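Long-range contacts in putative dimetal phosphatase (Danio rerio, PDB 2NXF), which probably hydrolyses ADP-ribose and CDP-alcohols such as CDP-choline at a dinuclear metal centre, as a member of the calcineurin-like phosphoesterases: residues A[111-115]-A[131-135]; A[147-151]-A[226-230]; A[198-202]-A[241-245]; A[230-234]-A[245-249]. All blocks are in the same frame, centred on the assembly; numbering follows the deposited sequence.

Followed from the N terminus, the chain closes contact 1 first: the loop after helix 104-108 meets the start of strand 134-139, 16 residues on. Contact 2 opens where strand 142-146 runs out and closes 75 residues later at the end of strand 222-227, beside a zinc ion, joining neighbouring strands of the seven-stranded sheet. Contact 3 crosses it, 198-202 lying inside that long loop and 241-245 beyond it, and ties together the loops that lead into helices 203-219 and 245-253. Contact 4 begins where contact 2 ends, shares His245 with contact 3 and sets helix 245-253 against the loop after strand 222-227. Tyr132 N, 2.8 Å from Asp148 OD2, joins contacts 1 and 2.

Contact 1: residues A[111-115]-A[131-135]; sequences RLNSA and IYAYE
A tyrosine pair at the entry to strand 134-139 receives an Asx turn of the 111-115 loop, and Ser114 is the residue where both phenols converge. Ser114 OG lies 2.7 Å from Tyr134 OH in a hydrogen bond that either hydroxyl could donate, and 2.9 Å from Tyr132 OH; it also bonds His92 N. Ser114 N donates to Tyr132 OH over 3.0 Å, nearly straight at 161°. Tyr132 reaches the loop because CG stands anti to the backbone N (chi1 180°), while its ring also stacks on Trp94. In the Asx turn itself, Asn113 OD1 accepts from Ala115 N at 3.0 Å, and the same oxygen sits at the edge of the Tyr132 ring, the amide turned almost perpendicular to it; Asn113 ND2 is held by Leu108 O. The loop so shaped follows helix 104-108 and is laid against the margin of the seven-stranded sheet of this phosphoesterase fold. Ala115 then covers one face of Tyr134, its CA 3.7 Å from the ring centroid in a CH-pi contact, its CB 3.5 Å from Tyr134 CD2. Tyr134 OH bonds His91 and Tyr132 OH the carbonyl of His92, which ties both rings to strand 89-92 of the other sheet.

Contact 2: residues A[147-151]-A[226-230]; sequences LDAYD and FSHLP. With ZN (zinc ion), chain C.
Tyr150 and His228 meet at the zinc centre, the phenol oxygen lying at the edge of the imidazole, with Tyr150 OH 3.7 Å from His228 CD2. The next atom of that ring, His228 NE2, binds the zinc ion at 2.2 Å; a water and the side chains of Asp60, Asn96 and His265 are further ligands. On the far side of the imidazole His228 ND1 is bonded to Leu58 O, which helps to fix the rotation of the ring. Leu229 packs against the phenol oxygen: its CD2 comes within 3.4 Å of Tyr150 OH, the two side chains crossing at about a right angle, and Phe197 O bonds the same hydroxyl. The leucine also packs on Ala149, whose CB is 3.7 Å from Leu229 CG. Farther out, the backbones are tied directly by Leu147 N to Phe226 O, 2.8 Å and 165°, and through a water that accepts from Ala149 N and His228 N. Ser227 OG, placed anti to its own nitrogen (chi1 166°), donates to Leu229 O on an in-plane lone pair, bracing the bend of 227-229. Asp148 begins both an Asx turn and a type I beta turn. Strands 142-146 and 222-227 thus end side by side in loops, the second delivering a metal ligand from its C-terminal end, as in the dinuclear centre of calcineurin-like phosphoesterases.

Contact 3: residues A[198-202]-A[241-245]; sequences NGGFS and LAWNH
A glycine-rich loop, 198-202, and an indole-bearing one, 241-245, meet as each runs into the N terminus of a helix: the first leads to helix 203-219, the second to helix 245-253. The Asn198 end adjoins the dinuclear site. Trp243 lays one face against the backbone of Asn198, Gly199 and Gly200. Gly199 CA stands 3.8 Å from the centroid of its five-membered ring, 16° off the normal, a CH-pi contact over the face. Trp243 N donates to Gly199 O at 2.8 Å from above the carbonyl plane, and Asn198 CB approaches Trp243 NE1, whose proton goes to Val195 O. Replacing Trp243 by an alanine would probably leave this run of backbone without its flat support, and Val195 O without its indole donor. The neighbouring Asn244 acts on both backbone polar atoms of Phe201: its OD1 accepts from Phe201 N at 3.0 Å and 167°, and its ND2 donates to Phe201 O at 2.8 Å on an in-plane lone pair. This two-bond grip fixes the amide, which is put there by a CG set between the backbone N and the carbonyl carbon (chi1 61°). Gly200 has no side chain, and a CB there would collide with Asn244 OD1. Phe201 turns its CE2 to Ala242 CB, 3.5 Å away. Ser202 and Asn244 both occupy N-cap positions, but the Asn244 amide is spent on Phe201, and of the two Ser202 OG alone caps, accepting from Gln205 N of helix 203-219. At the other end Asn198 OD1 bonds His265, a second-shell contact behind the zinc.

Contact 4: residues A[230-234]-A[245-249]; sequences PVHPC and HEAVL
Val231 points toward helix 245-253 and is met there by three side chains on one helical face, His245, Val248 and Leu249. Its two methyls divide the work. Val231 CG1 reaches Val248 CB at 3.9 Å, the side chains crossing at about a right angle, whereas the Val231 and Leu249 side chains slide past each other in opposite directions, Val231 CG2 3.8 Å from Leu249 CD2. The other methyl of that leucine, CD1, leans 3.4 Å from Val231 O, and CD2 also touches the ring of His232, 3.9 Å from His232 CD2. Val231 O is taken by His245 as well: ND1 donates to it at 3.0 Å with a bent angle of 138°, the oxygen near the imidazole edge. A chi1 of 70° folds this ring of the first helical residue back over the loop. The Pro233 and His245 side chains cross at about a right angle, Pro233 CG 3.7 Å from His245 CE1. With an alanine in place of His245, Val231 O would probably lose its side-chain donor and Pro233 the ring against which it rests. The polar atoms of His232 are used elsewhere: its ND1 accepts from Cys234 N at 3.1 Å, its NE2 is bonded to Asp274, and its ring meets that of His280 edge to face. Cys234 is joined by a disulfide to Cys272 on strand 270-273. The loop thus lies between the helix and the far edge of the seven-stranded sheet, within the connection from strand 222-227 through helix 245-253 to the parallel strand 258-263, a beta-alpha-beta crossover.

Contact 1: residues A[111-115]-A[131-135]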
loop_
_atom_site.group_PDB
_atom_site.type_symbol
_atom_site.label_atom_id
_atom_site.label_comp_id
_atom_site.label_asym_id
_atom_site.label_seq_id
_atom_site.Cartn_x
_atom_site.Cartn_y
_atom_site.Cartn_z
ATOM N N ARG A 111 -1.380 7.865 15.063
ATOM C CA ARG A 111 -2.222 8.523 14.052
ATOM C C ARG A 111 -2.354 7.674 12.777
ATOM O O ARG A 111 -3.243 7.935 11.950
ATOM C CB ARG A 111 -1.656 9.901 13.666
ATOM C CG ARG A 111 -1.637 10.965 14.792
ATOM C CD ARG A 111 -3.003 11.505 15.167
ATOM N NE ARG A 111 -3.872 11.887 14.045
ATOM C CZ ARG A 111 -3.761 12.992 13.300
ATOM N NH1 ARG A 111 -2.773 13.861 13.488
ATOM N NH2 ARG A 111 -4.645 13.211 12.329
ATOM N N LEU A 112 -1.481 6.672 12.613
ATOM C CA LEU A 112 -1.539 5.801 11.424
ATOM C C LEU A 112 -2.589 4.684 11.511
ATOM O O LEU A 112 -2.779 3.936 10.542
ATOM C CB LEU A 112 -0.169 5.186 11.100
ATOM C CG LEU A 112 0.915 6.214 10.745
ATOM C CD1 LEU A 112 2.264 5.484 10.563
ATOM C CD2 LEU A 112 0.565 6.954 9.481
ATOM N N ASN A 113 -3.239 4.556 12.665
ATOM C CA ASN A 113 -4.334 3.607 12.799
ATOM C C ASN A 113 -5.626 4.308 12.371
ATOM O O ASN A 113 -6.266 5.023 13.162
ATOM C CB ASN A 113 -4.422 3.074 14.234
ATOM C CG ASN A 113 -5.612 2.136 14.438
ATOM O OD1 ASN A 113 -6.382 1.875 13.501
ATOM N ND2 ASN A 113 -5.769 1.629 15.656
ATOM N N SER A 114 -6.020 4.084 11.121
ATOM C CA SER A 114 -7.251 4.671 10.594
ATOM C C SER A 114 -8.439 3.701 10.621
ATOM O O SER A 114 -9.502 3.999 10.079
ATOM C CB SER A 114 -7.013 5.188 9.173
ATOM O OG SER A 114 -6.405 4.196 8.370
ATOM N N ALA A 115 -8.263 2.547 11.257
ATOM C CA ALA A 115 -9.324 1.527 11.270
ATOM C C ALA A 115 -10.465 1.891 12.213
ATOM O O ALA A 115 -11.593 1.433 12.008
ATOM C CB ALA A 115 -8.753 0.173 11.631
ATOM N N ILE A 131 -4.382 -8.166 13.185
ATOM C CA ILE A 131 -4.113 -7.961 11.751
ATOM C C ILE A 131 -4.680 -6.583 11.424
ATOM O O ILE A 131 -5.820 -6.286 11.773
ATOM C CB ILE A 131 -4.809 -9.057 10.874
ATOM C CG1 ILE A 131 -4.309 -10.454 11.293
ATOM C CG2 ILE A 131 -4.562 -8.833 9.371
ATOM C CD1 ILE A 131 -5.223 -11.611 10.769
ATOM N N TYR A 132 -3.872 -5.740 10.776
ATOM C CA TYR A 132 -4.304 -4.376 10.492
ATOM C C TYR A 132 -4.966 -4.354 9.113
ATOM O O TYR A 132 -4.355 -4.003 8.098
ATOM C CB TYR A 132 -3.124 -3.388 10.570
ATOM C CG TYR A 132 -3.575 -1.982 10.265
ATOM C CD1 TYR A 132 -4.436 -1.303 11.128
ATOM C CD2 TYR A 132 -3.130 -1.329 9.098
ATOM C CE1 TYR A 132 -4.898 -0.002 10.822
ATOM C CE2 TYR A 132 -3.559 -0.035 8.798
ATOM C CZ TYR A 132 -4.427 0.619 9.649
ATOM O OH TYR A 132 -4.863 1.888 9.354
ATOM N N ALA A 133 -6.228 -4.769 9.096
ATOM C CA ALA A 133 -7.016 -4.826 7.883
ATOM C C ALA A 133 -8.425 -4.459 8.257
ATOM O O ALA A 133 -8.930 -4.839 9.340
ATOM C CB ALA A 133 -6.993 -6.238 7.303
ATOM N N TYR A 134 -9.077 -3.734 7.354
ATOM C CA TYR A 134 -10.454 -3.312 7.616
ATOM C C TYR A 134 -11.161 -2.974 6.336
ATOM O O TYR A 134 -10.521 -2.820 5.305
ATOM C CB TYR A 134 -10.509 -2.144 8.595
ATOM C CG TYR A 134 -9.904 -0.814 8.139
ATOM C CD1 TYR A 134 -10.731 0.212 7.655
ATOM C CD2 TYR A 134 -8.524 -0.563 8.245
ATOM C CE1 TYR A 134 -10.220 1.452 7.284
ATOM C CE2 TYR A 134 -8.001 0.697 7.862
ATOM C CZ TYR A 134 -8.855 1.685 7.385
ATOM O OH TYR A 134 -8.366 2.935 7.023
ATOM N N GLU A 135 -12.489 -2.908 6.413
ATOM C CA GLU A 135 -13.289 -2.605 5.239
ATOM C C GLU A 135 -14.452 -1.725 5.654
ATOM O O GLU A 135 -14.931 -1.815 6.787
ATOM C CB GLU A 135 -13.773 -3.899 4.554
ATOM C CG GLU A 135 -14.490 -4.903 5.475
ATOM C CD GLU A 135 -16.001 -4.794 5.473
ATOM O OE1 GLU A 135 -16.645 -5.595 6.214
ATOM O OE2 GLU A 135 -16.555 -3.908 4.763
#

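Contact 2: residues A[147-151]-A[226-230]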
loop_
_atom_site.group_PDB
_atom_site.type_symbol
_atom_site.label_atom_id
_atom_site.label_comp_id
_atom_site.label_asym_id
_atom_site.label_seq_id
_atom_site.Cartn_x
_atom_site.Cartn_y
_atom_site.Cartn_z
ATOM N N LEU A 147 -5.723 -3.927 3.252
ATOM C CA LEU A 147 -5.083 -5.178 3.661
ATOM C C LEU A 147 -3.753 -4.931 4.348
ATOM O O LEU A 147 -3.141 -3.850 4.182
ATOM C CB LEU A 147 -4.843 -6.067 2.433
ATOM C CG LEU A 147 -6.066 -6.483 1.601
ATOM C CD1 LEU A 147 -5.619 -7.393 0.458
ATOM C CD2 LEU A 147 -7.110 -7.154 2.500
ATOM N N ASP A 148 -3.324 -5.950 5.109
ATOM C CA ASP A 148 -2.100 -5.949 5.890
ATOM C C ASP A 148 -1.113 -6.933 5.214
ATOM O O ASP A 148 -1.121 -8.144 5.485
ATOM C CB ASP A 148 -2.448 -6.422 7.320
ATOM C CG ASP A 148 -1.259 -6.397 8.283
ATOM O OD1 ASP A 148 -0.103 -6.105 7.881
ATOM O OD2 ASP A 148 -1.521 -6.671 9.469
ATOM N N ALA A 149 -0.265 -6.392 4.341
ATOM C CA ALA A 149 0.636 -7.231 3.555
ATOM C C ALA A 149 1.854 -7.726 4.362
ATOM O O ALA A 149 2.672 -8.488 3.820
ATOM C CB ALA A 149 1.115 -6.472 2.306
ATOM N N TYR A 150 1.961 -7.295 5.622
ATOM C CA TYR A 150 3.010 -7.764 6.553
ATOM C C TYR A 150 2.448 -8.590 7.712
ATOM O O TYR A 150 3.102 -8.793 8.726
ATOM C CB TYR A 150 3.892 -6.594 7.042
ATOM C CG TYR A 150 4.639 -6.013 5.869
ATOM C CD1 TYR A 150 5.917 -6.480 5.524
ATOM C CD2 TYR A 150 4.021 -5.071 5.024
ATOM C CE1 TYR A 150 6.584 -5.984 4.413
ATOM C CE2 TYR A 150 4.677 -4.574 3.909
ATOM C CZ TYR A 150 5.949 -5.045 3.596
ATOM O OH TYR A 150 6.634 -4.568 2.496
ATOM N N ASP A 151 1.228 -9.079 7.515
ATOM C CA ASP A 151 0.581 -10.008 8.434
ATOM C C ASP A 151 1.516 -11.211 8.644
ATOM O O ASP A 151 1.852 -11.576 9.778
ATOM C CB ASP A 151 -0.751 -10.390 7.774
ATOM C CG ASP A 151 -1.555 -11.399 8.548
ATOM O OD1 ASP A 151 -1.197 -11.804 9.674
ATOM O OD2 ASP A 151 -2.595 -11.785 7.966
ATOM N N PHE A 226 -6.794 -2.178 -1.214
ATOM C CA PHE A 226 -5.561 -1.407 -1.060
ATOM C C PHE A 226 -4.586 -2.237 -0.247
ATOM O O PHE A 226 -4.970 -2.828 0.770
ATOM C CB PHE A 226 -5.835 -0.099 -0.315
ATOM C CG PHE A 226 -6.809 0.807 -1.020
ATOM C CD1 PHE A 226 -6.369 1.771 -1.909
ATOM C CD2 PHE A 226 -8.194 0.672 -0.801
ATOM C CE1 PHE A 226 -7.287 2.614 -2.558
ATOM C CE2 PHE A 226 -9.102 1.511 -1.460
ATOM C CZ PHE A 226 -8.648 2.475 -2.331
ATOM N N SER A 227 -3.335 -2.292 -0.693
ATOM C CA SER A 227 -2.314 -3.107 -0.022
ATOM C C SER A 227 -0.970 -2.413 -0.213
ATOM O O SER A 227 -0.751 -1.822 -1.263
ATOM C CB SER A 227 -2.295 -4.486 -0.687
ATOM O OG SER A 227 -1.133 -5.244 -0.341
ATOM N N HIS A 228 -0.041 -2.497 0.749
ATOM C CA HIS A 228 1.247 -1.865 0.437
ATOM C C HIS A 228 1.875 -2.613 -0.747
ATOM O O HIS A 228 2.463 -1.987 -1.646
ATOM C CB HIS A 228 2.225 -1.903 1.611
ATOM C CG HIS A 228 3.484 -1.164 1.330
ATOM N ND1 HIS A 228 3.496 0.187 1.037
ATOM C CD2 HIS A 228 4.768 -1.586 1.259
ATOM C CE1 HIS A 228 4.747 0.568 0.820
ATOM N NE2 HIS A 228 5.536 -0.488 0.946
ATOM N N LEU A 229 1.742 -3.935 -0.739
ATOM C CA LEU A 229 2.387 -4.781 -1.742
ATOM C C LEU A 229 1.472 -5.154 -2.898
ATOM O O LEU A 229 0.308 -5.548 -2.692
ATOM C CB LEU A 229 2.872 -6.105 -1.107
ATOM C CG LEU A 229 3.943 -5.974 -0.012
ATOM C CD1 LEU A 229 4.312 -7.375 0.538
ATOM C CD2 LEU A 229 5.153 -5.246 -0.517
ATOM N N PRO A 230 2.005 -5.073 -4.127
ATOM C CA PRO A 230 1.280 -5.574 -5.305
ATOM C C PRO A 230 1.221 -7.106 -5.310
ATOM O O PRO A 230 2.045 -7.774 -4.658
ATOM C CB PRO A 230 2.126 -5.071 -6.483
ATOM C CG PRO A 230 3.509 -4.930 -5.933
ATOM C CD PRO A 230 3.300 -4.468 -4.494
HETATM ZN ZN ZN C . 7.729 -0.485 0.680
HETATM O O HOH W 1 -0.438 -3.527 3.554
HETATM O O HOH W 2 8.505 0.495 -1.070
#

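Contact 3: residues A[198-202]-A[241-245]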
loop_
_atom_site.group_PDB
_atom_site.type_symbol
_atom_site.label_atom_id
_atom_site.label_comp_id
_atom_site.label_asym_id
_atom_site.label_seq_id
_atom_site.Cartn_x
_atom_site.Cartn_y
_atom_site.Cartn_z
ATOM N N ASN A 198 9.524 -7.796 2.108
ATOM C CA ASN A 198 8.178 -8.179 1.724
ATOM C C ASN A 198 7.480 -8.984 2.819
ATOM O O ASN A 198 8.010 -9.179 3.916
ATOM C CB ASN A 198 8.176 -8.945 0.393
ATOM C CG ASN A 198 8.615 -8.088 -0.763
ATOM O OD1 ASN A 198 8.503 -6.848 -0.723
ATOM N ND2 ASN A 198 9.092 -8.731 -1.824
ATOM N N GLY A 199 6.286 -9.449 2.502
ATOM C CA GLY A 199 5.478 -10.181 3.450
ATOM C C GLY A 199 4.319 -10.804 2.723
ATOM O O GLY A 199 4.194 -10.679 1.500
ATOM N N GLY A 200 3.480 -11.486 3.488
ATOM C CA GLY A 200 2.301 -12.104 2.925
ATOM C C GLY A 200 1.056 -11.945 3.777
ATOM O O GLY A 200 1.075 -11.318 4.854
ATOM N N PHE A 201 -0.016 -12.574 3.294
ATOM C CA PHE A 201 -1.334 -12.473 3.924
ATOM C C PHE A 201 -1.679 -13.819 4.567
ATOM O O PHE A 201 -1.639 -14.867 3.901
ATOM C CB PHE A 201 -2.376 -12.109 2.857
ATOM C CG PHE A 201 -2.002 -10.888 2.039
ATOM C CD1 PHE A 201 -2.381 -9.599 2.454
ATOM C CD2 PHE A 201 -1.272 -11.029 0.847
ATOM C CE1 PHE A 201 -2.036 -8.456 1.702
ATOM C CE2 PHE A 201 -0.903 -9.884 0.078
ATOM C CZ PHE A 201 -1.303 -8.595 0.494
ATOM N N SER A 202 -2.030 -13.798 5.853
ATOM C CA SER A 202 -2.369 -15.048 6.547
ATOM C C SER A 202 -3.650 -15.683 5.980
ATOM O O SER A 202 -4.481 -14.985 5.364
ATOM C CB SER A 202 -2.513 -14.844 8.072
ATOM O OG SER A 202 -3.720 -14.152 8.381
ATOM N N LEU A 241 6.646 -8.209 -5.154
ATOM C CA LEU A 241 5.352 -8.907 -4.956
ATOM C C LEU A 241 5.226 -9.490 -3.551
ATOM O O LEU A 241 6.236 -9.923 -2.953
ATOM C CB LEU A 241 5.238 -10.081 -5.946
ATOM C CG LEU A 241 5.187 -9.693 -7.428
ATOM C CD1 LEU A 241 5.415 -10.911 -8.324
ATOM C CD2 LEU A 241 3.846 -9.004 -7.726
ATOM N N ALA A 242 3.993 -9.556 -3.055
ATOM C CA ALA A 242 3.700 -10.304 -1.816
ATOM C C ALA A 242 4.168 -11.744 -1.896
ATOM O O ALA A 242 4.124 -12.381 -2.954
ATOM C CB ALA A 242 2.213 -10.288 -1.498
ATOM N N TRP A 243 4.615 -12.268 -0.761
ATOM C CA TRP A 243 5.070 -13.659 -0.714
ATOM C C TRP A 243 4.075 -14.667 -1.307
ATOM O O TRP A 243 4.455 -15.536 -2.108
ATOM C CB TRP A 243 5.389 -14.079 0.724
ATOM C CG TRP A 243 6.592 -13.409 1.340
ATOM C CD1 TRP A 243 7.563 -12.659 0.719
ATOM C CD2 TRP A 243 6.958 -13.474 2.720
ATOM N NE1 TRP A 243 8.503 -12.240 1.646
ATOM C CE2 TRP A 243 8.136 -12.712 2.885
ATOM C CE3 TRP A 243 6.380 -14.090 3.844
ATOM C CZ2 TRP A 243 8.785 -12.575 4.135
ATOM C CZ3 TRP A 243 7.008 -13.937 5.083
ATOM C CH2 TRP A 243 8.197 -13.191 5.218
ATOM N N ASN A 244 2.810 -14.536 -0.912
ATOM C CA ASN A 244 1.778 -15.440 -1.409
ATOM C C ASN A 244 0.844 -14.708 -2.357
ATOM O O ASN A 244 -0.368 -14.842 -2.272
ATOM C CB ASN A 244 1.029 -16.160 -0.259
ATOM C CG ASN A 244 0.309 -15.201 0.679
ATOM O OD1 ASN A 244 0.672 -14.035 0.804
ATOM N ND2 ASN A 244 -0.717 -15.714 1.365
ATOM N N HIS A 245 1.434 -13.969 -3.297
ATOM C CA HIS A 245 0.638 -13.152 -4.222
ATOM C C HIS A 245 -0.384 -14.007 -4.994
ATOM O O HIS A 245 -1.498 -13.550 -5.244
ATOM C CB HIS A 245 1.547 -12.363 -5.186
ATOM C CG HIS A 245 2.250 -13.224 -6.197
ATOM N ND1 HIS A 245 1.869 -13.296 -7.522
ATOM C CD2 HIS A 245 3.293 -14.075 -6.062
ATOM C CE1 HIS A 245 2.656 -14.145 -8.160
ATOM N NE2 HIS A 245 3.526 -14.634 -7.297
#

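Contact 4: residues A[230-234]-A[245-249]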
loop_
_atom_site.group_PDB
_atom_site.type_symbol
_atom_site.label_atom_id
_atom_site.label_comp_id
_atom_site.label_asym_id
_atom_site.label_seq_id
_atom_site.Cartn_x
_atom_site.Cartn_y
_atom_site.Cartn_z
ATOM N N PRO A 230 2.005 -5.073 -4.127
ATOM C CA PRO A 230 1.280 -5.574 -5.305
ATOM C C PRO A 230 1.221 -7.106 -5.310
ATOM O O PRO A 230 2.045 -7.774 -4.658
ATOM C CB PRO A 230 2.126 -5.071 -6.483
ATOM C CG PRO A 230 3.509 -4.930 -5.933
ATOM C CD PRO A 230 3.300 -4.468 -4.494
ATOM N N VAL A 231 0.248 -7.642 -6.044
ATOM C CA VAL A 231 0.096 -9.101 -6.140
ATOM C C VAL A 231 0.081 -9.633 -7.575
ATOM O O VAL A 231 0.206 -10.838 -7.784
ATOM C CB VAL A 231 -1.150 -9.620 -5.372
ATOM C CG1 VAL A 231 -1.058 -9.295 -3.852
ATOM C CG2 VAL A 231 -2.458 -9.053 -6.002
ATOM N N HIS A 232 -0.048 -8.759 -8.575
ATOM C CA HIS A 232 -0.079 -9.264 -9.962
ATOM C C HIS A 232 1.270 -9.020 -10.641
ATOM O O HIS A 232 1.721 -7.884 -10.719
ATOM C CB HIS A 232 -1.211 -8.618 -10.768
ATOM C CG HIS A 232 -1.612 -9.424 -11.965
ATOM N ND1 HIS A 232 -0.709 -9.821 -12.930
ATOM C CD2 HIS A 232 -2.813 -9.921 -12.342
ATOM C CE1 HIS A 232 -1.342 -10.532 -13.851
ATOM N NE2 HIS A 232 -2.619 -10.608 -13.517
ATOM N N PRO A 233 1.924 -10.098 -11.125
ATOM C CA PRO A 233 3.218 -9.937 -11.781
ATOM C C PRO A 233 3.258 -8.953 -12.966
ATOM O O PRO A 233 4.341 -8.462 -13.302
ATOM C CB PRO A 233 3.553 -11.363 -12.266
ATOM C CG PRO A 233 2.795 -12.246 -11.377
ATOM C CD PRO A 233 1.521 -11.519 -11.050
ATOM N N CYS A 234 2.110 -8.689 -13.604
ATOM C CA CYS A 234 2.052 -7.708 -14.713
ATOM C C CYS A 234 2.101 -6.265 -14.228
ATOM O O CYS A 234 2.331 -5.349 -15.023
ATOM C CB CYS A 234 0.812 -7.887 -15.610
ATOM S SG CYS A 234 -0.808 -8.015 -14.788
ATOM N N HIS A 245 1.434 -13.969 -3.297
ATOM C CA HIS A 245 0.638 -13.152 -4.222
ATOM C C HIS A 245 -0.384 -14.007 -4.994
ATOM O O HIS A 245 -1.498 -13.550 -5.244
ATOM C CB HIS A 245 1.547 -12.363 -5.186
ATOM C CG HIS A 245 2.250 -13.224 -6.197
ATOM N ND1 HIS A 245 1.869 -13.296 -7.522
ATOM C CD2 HIS A 245 3.293 -14.075 -6.062
ATOM C CE1 HIS A 245 2.656 -14.145 -8.160
ATOM N NE2 HIS A 245 3.526 -14.634 -7.297
ATOM N N GLU A 246 -0.020 -15.236 -5.358
ATOM C CA GLU A 246 -0.913 -16.076 -6.157
ATOM C C GLU A 246 -2.167 -16.468 -5.357
ATOM O O GLU A 246 -3.260 -16.606 -5.925
ATOM C CB GLU A 246 -0.164 -17.303 -6.684
ATOM C CG GLU A 246 -0.857 -18.030 -7.820
ATOM C CD GLU A 246 -1.018 -17.181 -9.091
ATOM O OE1 GLU A 246 -2.096 -17.252 -9.714
ATOM O OE2 GLU A 246 -0.081 -16.453 -9.472
ATOM N N ALA A 247 -2.006 -16.617 -4.043
ATOM C CA ALA A 247 -3.142 -16.915 -3.160
ATOM C C ALA A 247 -4.142 -15.764 -3.181
ATOM O O ALA A 247 -5.361 -15.985 -3.181
ATOM C CB ALA A 247 -2.657 -17.188 -1.735
ATOM N N VAL A 248 -3.622 -14.541 -3.248
ATOM C CA VAL A 248 -4.481 -13.347 -3.349
ATOM C C VAL A 248 -5.191 -13.321 -4.698
ATOM O O VAL A 248 -6.406 -13.100 -4.760
ATOM C CB VAL A 248 -3.707 -12.041 -3.137
ATOM C CG1 VAL A 248 -4.683 -10.839 -3.134
ATOM C CG2 VAL A 248 -2.981 -12.072 -1.796
ATOM N N LEU A 249 -4.433 -13.548 -5.772
ATOM C CA LEU A 249 -5.029 -13.558 -7.123
ATOM C C LEU A 249 -6.144 -14.583 -7.215
ATOM O O LEU A 249 -7.182 -14.322 -7.820
ATOM C CB LEU A 249 -3.979 -13.824 -8.202
ATOM C CG LEU A 249 -2.923 -12.727 -8.336
ATOM C CD1 LEU A 249 -1.822 -13.182 -9.283
ATOM C CD2 LEU A 249 -3.574 -11.417 -8.811
#